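Local coordinates for putative Xylose isomerase (Rhodospirillum rubrum, PDB 3QXB), which probably works as an isomerase of the xylose isomerase-like TIM-barrel family and binds iron or manganese ions, at residues A[100-105]-A[136-141]. Numbering follows the deposited sequence.
Sequences HFLAPT and GSYSAA
One face of the Y138 ring carries the methyl CD1 of L102, 4.0 Å from the ring centroid and 23° off the normal, a CH-pi contact displaced toward the rim. Nearer the backbone, Y138 CD1 lies 3.6 Å from L102 O, while Y138 OH, with L102 CD2 beside it, bonds to R149 O. L102 sets its CG anti to the carbonyl carbon (chi1 -55°), which brings CB against S137 N, 3.6 Å away, and CD1 near G136 O. G136 lies against the type I turn H100-A103, closed by the 3.1 Å bond from A103 N to H100 O; lacking a CB, it comes close to the backbone nitrogens of F101 and L102 without a clash. A water bridges the two loops, donating to L102 O (2.8 Å) and accepting from S139 N (3.0 Å). P104 CB packs 4.0 Å from S139 OG, which caps D142 N of helix 140-143, as T105 OG1 caps L108 N of helix 106-125. Without the phenol, as with an alanine at Y138, L102 CD1 would probably lose its aromatic cover and R149 O its hydroxyl partner. The contact joins the loops following the third and fourth strands of the TIM barrel, 85-90 and 130-133, through apolar packing and one water, which serves a carbonyl and an amide that do not bond to each other directly.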
loop_
_atom_site.group_PDB
_atom_site.type_symbol
_atom_site.label_atom_id
_atom_site.label_comp_id
_atom_site.label_asym_id
_atom_site.label_seq_id
_atom_site.Cartn_x
_atom_site.Cartn_y
_atom_site.Cartn_z
ATOM N N HIS A 100 6.073 4.793 11.203
ATOM C CA HIS A 100 6.228 3.991 12.399
ATOM C C HIS A 100 7.358 4.473 13.334
ATOM O O HIS A 100 7.347 5.644 13.765
ATOM C CB HIS A 100 6.343 2.505 12.008
ATOM C CG HIS A 100 5.152 2.002 11.243
ATOM N ND1 HIS A 100 3.863 2.086 11.732
ATOM C CD2 HIS A 100 5.056 1.419 10.020
ATOM C CE1 HIS A 100 3.029 1.577 10.836
ATOM N NE2 HIS A 100 3.728 1.164 9.794
ATOM N N PHE A 101 8.297 3.577 13.631
ATOM C CA PHE A 101 9.262 3.771 14.697
ATOM C C PHE A 101 10.263 4.885 14.477
ATOM O O PHE A 101 10.856 5.388 15.447
ATOM C CB PHE A 101 9.991 2.460 15.017
ATOM C CG PHE A 101 9.072 1.370 15.492
ATOM C CD1 PHE A 101 8.674 1.339 16.841
ATOM C CD2 PHE A 101 8.544 0.418 14.591
ATOM C CE1 PHE A 101 7.830 0.352 17.299
ATOM C CE2 PHE A 101 7.679 -0.562 15.021
ATOM C CZ PHE A 101 7.319 -0.610 16.381
ATOM N N LEU A 102 10.435 5.310 13.235
ATOM C CA LEU A 102 11.366 6.439 12.957
ATOM C C LEU A 102 10.646 7.765 12.606
ATOM O O LEU A 102 11.276 8.759 12.204
ATOM C CB LEU A 102 12.380 6.032 11.899
ATOM C CG LEU A 102 13.186 4.766 12.217
ATOM C CD1 LEU A 102 14.197 4.454 11.105
ATOM C CD2 LEU A 102 13.930 4.821 13.543
ATOM N N ALA A 103 9.331 7.792 12.834
ATOM C CA ALA A 103 8.508 8.953 12.529
ATOM C C ALA A 103 8.949 10.224 13.296
ATOM O O ALA A 103 9.601 10.148 14.327
ATOM C CB ALA A 103 7.001 8.621 12.820
ATOM N N PRO A 104 8.571 11.405 12.799
ATOM C CA PRO A 104 9.137 12.632 13.350
ATOM C C PRO A 104 8.481 13.174 14.642
ATOM O O PRO A 104 8.985 14.126 15.197
ATOM C CB PRO A 104 8.987 13.630 12.194
ATOM C CG PRO A 104 7.727 13.126 11.461
ATOM C CD PRO A 104 7.915 11.625 11.509
ATOM N N THR A 105 7.392 12.580 15.130
ATOM C CA THR A 105 6.849 12.933 16.448
ATOM C C THR A 105 6.743 11.680 17.284
ATOM O O THR A 105 6.620 10.550 16.732
ATOM C CB THR A 105 5.461 13.570 16.383
ATOM O OG1 THR A 105 4.498 12.560 16.037
ATOM C CG2 THR A 105 5.413 14.792 15.354
ATOM N N GLY A 136 10.993 1.126 10.026
ATOM C CA GLY A 136 10.332 2.449 9.974
ATOM C C GLY A 136 11.087 3.420 9.103
ATOM O O GLY A 136 12.064 3.045 8.432
ATOM N N SER A 137 10.657 4.673 9.108
ATOM C CA SER A 137 11.126 5.611 8.121
ATOM C C SER A 137 11.256 7.017 8.651
ATOM O O SER A 137 10.354 7.510 9.314
ATOM C CB SER A 137 10.120 5.578 6.952
ATOM O OG SER A 137 10.528 6.376 5.880
ATOM N N TYR A 138 12.362 7.686 8.323
ATOM C CA TYR A 138 12.556 9.087 8.697
ATOM C C TYR A 138 11.870 10.003 7.722
ATOM O O TYR A 138 11.816 9.735 6.540
ATOM C CB TYR A 138 14.043 9.468 8.714
ATOM C CG TYR A 138 14.844 8.816 9.802
ATOM C CD1 TYR A 138 14.657 9.151 11.141
ATOM C CD2 TYR A 138 15.823 7.850 9.490
ATOM C CE1 TYR A 138 15.406 8.530 12.153
ATOM C CE2 TYR A 138 16.593 7.250 10.503
ATOM C CZ TYR A 138 16.363 7.578 11.827
ATOM O OH TYR A 138 17.135 6.979 12.796
ATOM N N SER A 139 11.412 11.132 8.218
ATOM C CA SER A 139 10.895 12.175 7.353
ATOM C C SER A 139 12.061 12.749 6.531
ATOM O O SER A 139 13.222 12.518 6.858
ATOM C CB SER A 139 10.198 13.279 8.163
ATOM O OG SER A 139 11.129 14.087 8.859
ATOM N N ALA A 140 11.743 13.497 5.488
ATOM C CA ALA A 140 12.736 14.101 4.609
ATOM C C ALA A 140 13.710 15.015 5.362
ATOM O O ALA A 140 14.906 14.960 5.128
ATOM C CB ALA A 140 12.027 14.899 3.476
ATOM N N ALA A 141 13.189 15.862 6.249
ATOM C CA ALA A 141 14.011 16.742 7.090
ATOM C C ALA A 141 14.881 15.939 8.093
ATOM O O ALA A 141 16.107 16.144 8.177
ATOM C CB ALA A 141 13.110 17.779 7.835
HETATM O O HOH W 1 11.257 11.403 11.170
#